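Local coordinates for beta-glucuronidase (Dictyoglomus thermophilum, PDB 6XXW), which probably hydrolyses beta-D-glucuronides, releasing glucuronic acid, as a retaining-type glycoside hydrolase of family 2, at residues 49-58 with 67-77; 277-285 with 403-411. All blocks are in the same frame, centred on the assembly; numbering follows the deposited sequence.

How the contacts relate
Both contacts are buried, but they do different jobs in the fold and share no strand or helix. Contact 1 lies within the sugar-binding domain, where residues 49-58 and 67-77 are close in sequence, and their strands 50-54 and 73-81 both pair with strand 32-43. Contact 2 joins residues far apart in the chain, linking the strand and linker of the second beta domain to the TIM barrel. The chemistry differs accordingly: contact 1 packs aromatic and aliphatic groups, with one buried water joining Tyr76 to two backbone carbonyls, whereas contact 2 relies on an arginine bonded to backbone carbonyls. Their centres lie about 35 Å apart, on opposite sides of the chain's centre, with contact 2 the nearer to it.

Contact 1: 49-58 with 67-77; sequences YILMPVPASF and LRDYVGRVYYK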
loop_
_atom_site.group_PDB
_atom_site.type_symbol
_atom_site.label_atom_id
_atom_site.label_comp_id
_atom_site.label_asym_id
_atom_site.label_seq_id
_atom_site.Cartn_x
_atom_site.Cartn_y
_atom_site.Cartn_z
ATOM N N TYR A 49 -14.259 -33.714 12.484
ATOM C CA TYR A 49 -13.284 -33.431 11.442
ATOM C C TYR A 49 -13.660 -32.158 10.684
ATOM O O TYR A 49 -14.833 -31.792 10.598
ATOM C CB TYR A 49 -13.185 -34.587 10.445
ATOM C CG TYR A 49 -12.517 -35.848 10.961
ATOM C CD1 TYR A 49 -11.142 -36.016 10.874
ATOM C CD2 TYR A 49 -13.269 -36.883 11.509
ATOM C CE1 TYR A 49 -10.528 -37.178 11.332
ATOM C CE2 TYR A 49 -12.664 -38.041 11.973
ATOM C CZ TYR A 49 -11.295 -38.181 11.881
ATOM O OH TYR A 49 -10.679 -39.329 12.340
ATOM N N ILE A 50 -12.650 -31.490 10.125
ATOM C CA ILE A 50 -12.882 -30.468 9.102
ATOM C C ILE A 50 -12.175 -30.939 7.835
ATOM O O ILE A 50 -11.498 -31.974 7.844
ATOM C CB ILE A 50 -12.379 -29.074 9.541
ATOM C CG1 ILE A 50 -10.894 -29.127 9.905
ATOM C CG2 ILE A 50 -13.186 -28.527 10.717
ATOM C CD1 ILE A 50 -10.288 -27.741 10.161
ATOM N N LEU A 51 -12.301 -30.189 6.745
ATOM C CA LEU A 51 -11.567 -30.512 5.528
ATOM C C LEU A 51 -10.231 -29.777 5.496
ATOM O O LEU A 51 -10.135 -28.623 5.917
ATOM C CB LEU A 51 -12.384 -30.153 4.288
ATOM C CG LEU A 51 -13.718 -30.904 4.187
ATOM C CD1 LEU A 51 -14.464 -30.508 2.915
ATOM C CD2 LEU A 51 -13.493 -32.416 4.242
ATOM N N MET A 52 -9.207 -30.448 4.966
ATOM C CA MET A 52 -7.873 -29.866 4.919
ATOM C C MET A 52 -7.136 -30.317 3.665
ATOM O O MET A 52 -6.984 -31.524 3.436
ATOM C CB MET A 52 -7.083 -30.261 6.170
ATOM C CG MET A 52 -5.750 -29.543 6.345
ATOM S SD MET A 52 -5.912 -27.778 6.677
ATOM C CE MET A 52 -6.819 -27.756 8.234
ATOM N N PRO A 53 -6.636 -29.393 2.845
ATOM C CA PRO A 53 -5.851 -29.802 1.674
ATOM C C PRO A 53 -4.502 -30.393 2.072
ATOM O O PRO A 53 -3.902 -30.017 3.080
ATOM C CB PRO A 53 -5.676 -28.491 0.889
ATOM C CG PRO A 53 -5.641 -27.433 1.979
ATOM C CD PRO A 53 -6.655 -27.926 3.020
ATOM N N VAL A 54 -4.037 -31.340 1.261
ATOM C CA VAL A 54 -2.720 -31.950 1.406
ATOM C C VAL A 54 -2.076 -31.979 0.026
ATOM O O VAL A 54 -2.686 -32.491 -0.924
ATOM C CB VAL A 54 -2.825 -33.364 2.013
ATOM C CG1 VAL A 54 -1.473 -34.095 1.950
ATOM C CG2 VAL A 54 -3.322 -33.291 3.452
ATOM N N PRO A 55 -0.846 -31.477 -0.146
ATOM C CA PRO A 55 0.031 -30.916 0.877
ATOM C C PRO A 55 -0.236 -29.431 1.149
ATOM O O PRO A 55 -0.574 -28.675 0.235
ATOM C CB PRO A 55 1.421 -31.106 0.265
ATOM C CG PRO A 55 1.181 -30.888 -1.194
ATOM C CD PRO A 55 -0.200 -31.457 -1.477
ATOM N N ALA A 56 -0.066 -29.040 2.406
ATOM C CA ALA A 56 -0.260 -27.668 2.866
ATOM C C ALA A 56 0.053 -27.589 4.352
ATOM O O ALA A 56 -0.087 -28.578 5.074
ATOM C CB ALA A 56 -1.694 -27.195 2.642
ATOM N N SER A 57 0.444 -26.419 4.826
ATOM C CA SER A 57 0.435 -26.183 6.258
ATOM C C SER A 57 -1.018 -25.961 6.649
ATOM O O SER A 57 -1.784 -25.401 5.871
ATOM C CB SER A 57 1.259 -24.931 6.580
ATOM O OG SER A 57 2.617 -25.098 6.222
ATOM N N PHE A 58 -1.413 -26.391 7.857
ATOM C CA PHE A 58 -2.815 -26.186 8.229
ATOM C C PHE A 58 -3.096 -24.805 8.815
ATOM O O PHE A 58 -4.270 -24.456 8.989
ATOM C CB PHE A 58 -3.296 -27.277 9.212
ATOM C CG PHE A 58 -2.555 -27.317 10.535
ATOM C CD1 PHE A 58 -2.779 -26.357 11.512
ATOM C CD2 PHE A 58 -1.647 -28.335 10.809
ATOM C CE1 PHE A 58 -2.084 -26.400 12.744
ATOM C CE2 PHE A 58 -0.956 -28.389 12.039
ATOM C CZ PHE A 58 -1.186 -27.417 13.002
ATOM N N LEU A 67 -6.506 -22.635 15.802
ATOM C CA LEU A 67 -5.796 -23.600 14.971
ATOM C C LEU A 67 -4.542 -22.987 14.362
ATOM O O LEU A 67 -3.494 -23.637 14.319
ATOM C CB LEU A 67 -6.717 -24.135 13.872
ATOM C CG LEU A 67 -6.033 -25.171 12.985
ATOM C CD1 LEU A 67 -5.574 -26.369 13.828
ATOM C CD2 LEU A 67 -6.963 -25.613 11.845
ATOM N N ARG A 68 -4.621 -21.732 13.904
ATOM C CA ARG A 68 -3.423 -21.034 13.441
ATOM C C ARG A 68 -2.267 -21.174 14.437
ATOM O O ARG A 68 -1.128 -21.463 14.061
ATOM C CB ARG A 68 -3.745 -19.554 13.204
ATOM C CG ARG A 68 -2.655 -18.806 12.441
ATOM C CD ARG A 68 -2.811 -17.291 12.584
ATOM N NE ARG A 68 -2.599 -16.842 13.963
ATOM C CZ ARG A 68 -2.918 -15.631 14.417
ATOM N NH1 ARG A 68 -3.460 -14.742 13.596
ATOM N NH2 ARG A 68 -2.683 -15.306 15.682
ATOM N N ASP A 69 -2.548 -20.977 15.719
ATOM C CA ASP A 69 -1.525 -20.956 16.753
ATOM C C ASP A 69 -1.477 -22.259 17.536
ATOM O O ASP A 69 -0.907 -22.300 18.635
ATOM C CB ASP A 69 -1.766 -19.779 17.695
ATOM C CG ASP A 69 -1.687 -18.438 16.980
ATOM O OD1 ASP A 69 -1.012 -18.358 15.919
ATOM O OD2 ASP A 69 -2.301 -17.471 17.478
ATOM N N TYR A 70 -2.050 -23.325 16.982
ATOM C CA TYR A 70 -2.143 -24.595 17.691
ATOM C C TYR A 70 -0.763 -25.192 17.931
ATOM O O TYR A 70 0.132 -25.080 17.091
ATOM C CB TYR A 70 -3.005 -25.566 16.882
ATOM C CG TYR A 70 -3.232 -26.912 17.526
ATOM C CD1 TYR A 70 -4.192 -27.070 18.510
ATOM C CD2 TYR A 70 -2.497 -28.031 17.133
ATOM C CE1 TYR A 70 -4.421 -28.305 19.101
ATOM C CE2 TYR A 70 -2.712 -29.280 17.733
ATOM C CZ TYR A 70 -3.683 -29.401 18.711
ATOM O OH TYR A 70 -3.929 -30.617 19.311
ATOM N N VAL A 71 -0.588 -25.822 19.097
ATOM C CA VAL A 71 0.627 -26.562 19.424
ATOM C C VAL A 71 0.206 -27.910 19.987
ATOM O O VAL A 71 -0.509 -27.972 20.995
ATOM C CB VAL A 71 1.536 -25.827 20.434
ATOM C CG1 VAL A 71 2.719 -26.712 20.800
ATOM C CG2 VAL A 71 2.050 -24.505 19.862
ATOM N N GLY A 72 0.649 -28.984 19.342
ATOM C CA GLY A 72 0.241 -30.316 19.740
ATOM C C GLY A 72 0.040 -31.228 18.550
ATOM O O GLY A 72 0.623 -31.002 17.488
ATOM N N ARG A 73 -0.795 -32.244 18.710
ATOM C CA ARG A 73 -0.977 -33.275 17.698
ATOM C C ARG A 73 -2.213 -32.993 16.859
ATOM O O ARG A 73 -3.257 -32.598 17.379
ATOM C CB ARG A 73 -1.093 -34.654 18.357
ATOM C CG ARG A 73 0.223 -35.111 18.969
ATOM C CD ARG A 73 0.132 -36.476 19.640
ATOM N NE ARG A 73 1.305 -36.727 20.474
ATOM C CZ ARG A 73 1.377 -36.440 21.777
ATOM N NH1 ARG A 73 0.348 -35.882 22.403
ATOM N NH2 ARG A 73 2.484 -36.709 22.462
ATOM N N VAL A 74 -2.085 -33.191 15.548
ATOM C CA VAL A 74 -3.224 -33.126 14.647
ATOM C C VAL A 74 -3.256 -34.439 13.875
ATOM O O VAL A 74 -2.274 -35.179 13.829
ATOM C CB VAL A 74 -3.170 -31.909 13.698
ATOM C CG1 VAL A 74 -2.964 -30.609 14.516
ATOM C CG2 VAL A 74 -2.072 -32.083 12.656
ATOM N N TYR A 75 -4.411 -34.738 13.289
ATOM C CA TYR A 75 -4.658 -36.047 12.690
ATOM C C TYR A 75 -5.304 -35.853 11.330
ATOM O O TYR A 75 -6.333 -35.183 11.224
ATOM C CB TYR A 75 -5.552 -36.910 13.594
ATOM C CG TYR A 75 -4.963 -37.077 14.969
ATOM C CD1 TYR A 75 -5.121 -36.091 15.941
ATOM C CD2 TYR A 75 -4.214 -38.202 15.289
ATOM C CE1 TYR A 75 -4.551 -36.222 17.202
ATOM C CE2 TYR A 75 -3.651 -38.348 16.557
ATOM C CZ TYR A 75 -3.823 -37.353 17.500
ATOM O OH TYR A 75 -3.265 -37.497 18.751
ATOM N N TYR A 76 -4.690 -36.428 10.301
ATOM C CA TYR A 76 -5.213 -36.440 8.941
ATOM C C TYR A 76 -5.768 -37.824 8.634
ATOM O O TYR A 76 -5.230 -38.825 9.105
ATOM C CB TYR A 76 -4.110 -36.115 7.941
ATOM C CG TYR A 76 -3.609 -34.688 7.941
ATOM C CD1 TYR A 76 -2.725 -34.239 8.911
ATOM C CD2 TYR A 76 -3.991 -33.805 6.932
ATOM C CE1 TYR A 76 -2.235 -32.923 8.890
ATOM C CE2 TYR A 76 -3.515 -32.488 6.902
ATOM C CZ TYR A 76 -2.638 -32.059 7.880
ATOM O OH TYR A 76 -2.167 -30.767 7.837
ATOM N N LYS A 77 -6.845 -37.883 7.841
ATOM C CA LYS A 77 -7.492 -39.152 7.515
ATOM C C LYS A 77 -7.990 -39.142 6.078
ATOM O O LYS A 77 -8.538 -38.134 5.618
ATOM C CB LYS A 77 -8.682 -39.433 8.446
ATOM C CG LYS A 77 -9.428 -40.731 8.127
ATOM C CD LYS A 77 -10.427 -41.083 9.217
ATOM C CE LYS A 77 -11.798 -41.359 8.643
ATOM N NZ LYS A 77 -12.836 -41.460 9.711
HETATM O O HOH W 1 -2.103 -30.172 5.146
#
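Phe58 sits among Leu67, Val74 and Tyr76 in the sugar-binding domain of this family 2 hydrolase, an antiparallel beta sandwich. Strands 50-54 and 73-81 both pair with strand 32-43 there, and side chains join the two segments. Followed outward, Phe58 begins with CB beside the hydroxyl of Tyr76. Its first torsion (chi1 62°) sets CG between the backbone N and the carbonyl carbon, turning the ring in among residues of the other segment. On one flank CD1 lies 3.6 Å from CD1 of Leu67, and farther out CE1 comes to 3.5 Å from the backbone O of Leu67, which approaches the ring edge near its plane. On the other flank CD2 faces Tyr76 OH, also at the edge. Beyond it CE2 is 3.9 Å from CG1 of Val74, and CZ at the tip meets the same methyl. A flat apolar ring suits this place: branched Leu67 and Val74 fill the space around it, and Phe41 of strand 32-43 adds another ring.

The CB of Tyr76 points away from segment 49-58, yet the end of the side chain comes back to it. Its CE2 lies 3.5 Å from CG2 of Val54 and 3.7 Å from CG of Met52. The methionine chain bends at chi2 and chi3, bringing its CE near CD2 of Leu67. At the more open end, Lys77 crosses Tyr49 at about a right angle, its aliphatic CD 3.6 Å from Tyr49 OH. Tyrosine suits position 76 because its apolar ring carries a hydroxyl to a buried polar spot: Tyr76 OH donates to a water 2.8 Å away, and that water gives its own two hydrogens to the backbone O atoms of Pro53 and Ala56.

Contact 2: 277-285 with 403-411; sequences RMDIGIRTV and KNHPSVIMW. With TRS (2-amino-2-hydroxymethyl-propane-1,3-diol), chain H.
The backbone O of Val408 is gripped by two arginines, Arg283 across the contact and Arg442 from outside it. Arg283 NH2 donates to Val408 O at 2.8 Å, with the oxygen in the guanidinium plane. Arg283 NE reaches Pro406 O, also at 2.8 Å, in the carbonyl plane and on a lone pair. A bend at chi2 (-88°) helps turn the chain toward these carbonyls, and the two bonds hold the flat group against rotation. Over one guanidinium face lies C3 of a Tris molecule, probably from the crystallisation liquor. Tris O2 accepts from Gly281 N and donates to Asn404 O, while Tris O3 donates to Gly281 O at 2.7 Å, so the molecule bridges the two segments. Having no side chain, Gly281 lets the Pro406 ring lie close, CG 3.6 Å from Gly281 N. Extended beyond CG, the unbranched Met278 chain sets its CE over a face of the His405 ring, 4.2 Å from the centroid, a CH-pi contact; Asp353 takes up His405 ND1. Segment 403-411 leads into strand 408-415 of the parallel barrel, so this is the junction where the second beta domain meets the TIM barrel of a family 2 glycoside hydrolase.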
loop_
_atom_site.group_PDB
_atom_site.type_symbol
_atom_site.label_atom_id
_atom_site.label_comp_id
_atom_site.label_asym_id
_atom_site.label_seq_id
_atom_site.Cartn_x
_atom_site.Cartn_y
_atom_site.Cartn_z
ATOM N N ARG A 277 14.521 -44.724 -13.868
ATOM C CA ARG A 277 15.208 -43.744 -14.698
ATOM C C ARG A 277 15.394 -42.447 -13.926
ATOM O O ARG A 277 14.526 -42.057 -13.136
ATOM C CB ARG A 277 14.428 -43.447 -15.999
ATOM C CG ARG A 277 14.192 -44.650 -16.878
ATOM C CD ARG A 277 13.490 -44.262 -18.173
ATOM N NE ARG A 277 13.387 -45.412 -19.057
ATOM C CZ ARG A 277 12.388 -46.283 -19.037
ATOM N NH1 ARG A 277 11.384 -46.127 -18.182
ATOM N NH2 ARG A 277 12.394 -47.308 -19.881
ATOM N N MET A 278 16.519 -41.771 -14.168
ATOM C CA MET A 278 16.724 -40.456 -13.582
ATOM C C MET A 278 17.593 -39.600 -14.494
ATOM O O MET A 278 18.577 -40.083 -15.062
ATOM C CB MET A 278 17.362 -40.557 -12.192
ATOM C CG MET A 278 17.513 -39.215 -11.503
ATOM S SD MET A 278 18.348 -39.402 -9.909
ATOM C CE MET A 278 18.506 -37.672 -9.440
ATOM N N ASP A 279 17.220 -38.332 -14.639
ATOM C CA ASP A 279 18.091 -37.378 -15.307
ATOM C C ASP A 279 19.249 -37.013 -14.388
ATOM O O ASP A 279 19.040 -36.643 -13.227
ATOM C CB ASP A 279 17.324 -36.109 -15.682
ATOM C CG ASP A 279 16.406 -36.297 -16.886
ATOM O OD1 ASP A 279 16.613 -37.230 -17.699
ATOM O OD2 ASP A 279 15.475 -35.479 -17.020
ATOM N N ILE A 280 20.472 -37.080 -14.911
ATOM C CA ILE A 280 21.659 -36.724 -14.147
ATOM C C ILE A 280 22.440 -35.692 -14.947
ATOM O O ILE A 280 22.232 -35.521 -16.146
ATOM C CB ILE A 280 22.555 -37.942 -13.830
ATOM C CG1 ILE A 280 23.028 -38.602 -15.130
ATOM C CG2 ILE A 280 21.825 -38.949 -12.932
ATOM C CD1 ILE A 280 24.080 -39.660 -14.905
ATOM N N GLY A 281 23.351 -35.015 -14.272
ATOM C CA GLY A 281 24.206 -34.031 -14.917
ATOM C C GLY A 281 25.664 -34.332 -14.646
ATOM O O GLY A 281 26.026 -34.785 -13.559
ATOM N N ILE A 282 26.496 -34.092 -15.649
ATOM C CA ILE A 282 27.927 -34.358 -15.561
ATOM C C ILE A 282 28.625 -33.055 -15.179
ATOM O O ILE A 282 28.719 -32.126 -15.989
ATOM C CB ILE A 282 28.474 -34.922 -16.882
ATOM C CG1 ILE A 282 27.877 -36.304 -17.173
ATOM C CG2 ILE A 282 29.999 -34.993 -16.842
ATOM C CD1 ILE A 282 28.169 -36.802 -18.592
ATOM N N ARG A 283 29.116 -32.975 -13.941
ATOM C CA ARG A 283 29.879 -31.812 -13.507
ATOM C C ARG A 283 30.753 -32.188 -12.318
ATOM O O ARG A 283 30.446 -33.119 -11.569
ATOM C CB ARG A 283 28.968 -30.636 -13.133
ATOM C CG ARG A 283 28.741 -30.460 -11.623
ATOM C CD ARG A 283 27.570 -31.299 -11.200
ATOM N NE ARG A 283 27.232 -31.205 -9.774
ATOM C CZ ARG A 283 27.835 -31.889 -8.803
ATOM N NH1 ARG A 283 28.857 -32.696 -9.080
ATOM N NH2 ARG A 283 27.406 -31.776 -7.550
ATOM N N THR A 284 31.833 -31.428 -12.137
ATOM C CA THR A 284 32.688 -31.560 -10.966
ATOM C C THR A 284 32.624 -30.287 -10.141
ATOM O O THR A 284 32.387 -29.194 -10.671
ATOM C CB THR A 284 34.151 -31.835 -11.338
ATOM O OG1 THR A 284 34.654 -30.738 -12.111
ATOM C CG2 THR A 284 34.264 -33.125 -12.144
ATOM N N VAL A 285 32.855 -30.431 -8.841
ATOM C CA VAL A 285 32.935 -29.289 -7.940
ATOM C C VAL A 285 34.142 -29.475 -7.028
ATOM O O VAL A 285 34.385 -30.572 -6.513
ATOM C CB VAL A 285 31.622 -29.098 -7.146
ATOM C CG1 VAL A 285 31.248 -30.357 -6.393
ATOM C CG2 VAL A 285 31.750 -27.925 -6.183
ATOM N N LYS A 403 22.006 -37.135 -3.084
ATOM C CA LYS A 403 23.376 -37.342 -3.552
ATOM C C LYS A 403 23.518 -37.337 -5.071
ATOM O O LYS A 403 24.619 -37.070 -5.566
ATOM C CB LYS A 403 23.929 -38.677 -3.018
ATOM C CG LYS A 403 23.017 -39.884 -3.365
ATOM C CD LYS A 403 23.553 -41.190 -2.828
ATOM C CE LYS A 403 22.625 -42.365 -3.164
ATOM N NZ LYS A 403 21.451 -42.502 -2.255
ATOM N N ASN A 404 22.453 -37.629 -5.826
ATOM C CA ASN A 404 22.545 -37.743 -7.286
ATOM C C ASN A 404 22.050 -36.507 -8.051
ATOM O O ASN A 404 21.993 -36.542 -9.286
ATOM C CB ASN A 404 21.789 -38.987 -7.762
ATOM C CG ASN A 404 22.408 -40.262 -7.218
ATOM O OD1 ASN A 404 23.619 -40.336 -7.065
ATOM N ND2 ASN A 404 21.576 -41.248 -6.889
ATOM N N HIS A 405 21.722 -35.410 -7.366
ATOM C CA HIS A 405 21.299 -34.196 -8.059
ATOM C C HIS A 405 22.524 -33.385 -8.467
ATOM O O HIS A 405 23.328 -33.015 -7.598
ATOM C CB HIS A 405 20.392 -33.348 -7.174
ATOM C CG HIS A 405 19.000 -33.880 -7.049
ATOM N ND1 HIS A 405 18.083 -33.812 -8.078
ATOM C CD2 HIS A 405 18.367 -34.494 -6.021
ATOM C CE1 HIS A 405 16.945 -34.359 -7.690
ATOM N NE2 HIS A 405 17.091 -34.780 -6.445
ATOM N N PRO A 406 22.703 -33.075 -9.751
ATOM C CA PRO A 406 23.821 -32.194 -10.130
ATOM C C PRO A 406 23.711 -30.792 -9.537
ATOM O O PRO A 406 24.738 -30.145 -9.294
ATOM C CB PRO A 406 23.748 -32.174 -11.671
ATOM C CG PRO A 406 22.304 -32.478 -11.990
ATOM C CD PRO A 406 21.837 -33.429 -10.895
ATOM N N SER A 407 22.493 -30.326 -9.262
ATOM C CA SER A 407 22.297 -28.954 -8.802
ATOM C C SER A 407 22.848 -28.728 -7.397
ATOM O O SER A 407 23.280 -27.610 -7.086
ATOM C CB SER A 407 20.808 -28.592 -8.849
ATOM O OG SER A 407 20.046 -29.393 -7.941
ATOM N N VAL A 408 22.834 -29.749 -6.530
ATOM C CA VAL A 408 23.430 -29.586 -5.206
ATOM C C VAL A 408 24.949 -29.579 -5.350
ATOM O O VAL A 408 25.555 -30.570 -5.786
ATOM C CB VAL A 408 22.987 -30.695 -4.240
ATOM C CG1 VAL A 408 23.679 -30.494 -2.866
ATOM C CG2 VAL A 408 21.481 -30.753 -4.084
ATOM N N ILE A 409 25.581 -28.475 -4.951
ATOM C CA ILE A 409 27.020 -28.334 -5.111
ATOM C C ILE A 409 27.740 -28.081 -3.802
ATOM O O ILE A 409 28.948 -27.887 -3.814
ATOM C CB ILE A 409 27.380 -27.239 -6.141
ATOM C CG1 ILE A 409 26.508 -25.997 -5.964
ATOM C CG2 ILE A 409 27.256 -27.802 -7.566
ATOM C CD1 ILE A 409 26.729 -25.233 -4.700
ATOM N N MET A 410 27.033 -28.078 -2.674
ATOM C CA MET A 410 27.636 -27.803 -1.371
ATOM C C MET A 410 26.609 -28.127 -0.304
ATOM O O MET A 410 25.411 -27.895 -0.494
ATOM C CB MET A 410 28.084 -26.336 -1.239
ATOM C CG MET A 410 28.768 -26.009 0.090
ATOM S SD MET A 410 30.042 -24.729 0.009
ATOM C CE MET A 410 29.092 -23.283 -0.545
ATOM N N TRP A 411 27.087 -28.633 0.832
ATOM C CA TRP A 411 26.246 -28.856 2.000
ATOM C C TRP A 411 26.526 -27.788 3.052
ATOM O O TRP A 411 27.692 -27.492 3.354
ATOM C CB TRP A 411 26.505 -30.239 2.626
ATOM C CG TRP A 411 26.393 -31.412 1.674
ATOM C CD1 TRP A 411 27.418 -32.204 1.240
ATOM C CD2 TRP A 411 25.195 -31.940 1.079
ATOM N NE1 TRP A 411 26.937 -33.183 0.400
ATOM C CE2 TRP A 411 25.577 -33.049 0.288
ATOM C CE3 TRP A 411 23.842 -31.584 1.133
ATOM C CZ2 TRP A 411 24.655 -33.793 -0.463
ATOM C CZ3 TRP A 411 22.910 -32.343 0.383
ATOM C CH2 TRP A 411 23.330 -33.430 -0.395
HETATM C C TRS H . 25.872 -36.165 -10.092
HETATM C C1 TRS H . 25.441 -36.528 -8.684
HETATM C C2 TRS H . 24.805 -35.354 -10.790
HETATM C C3 TRS H . 27.140 -35.351 -10.012
HETATM N N TRS H . 26.067 -37.364 -10.906
HETATM O O1 TRS H . 26.402 -37.357 -8.063
HETATM O O2 TRS H . 23.936 -36.197 -11.493
HETATM O O3 TRS H . 27.487 -34.954 -11.311
#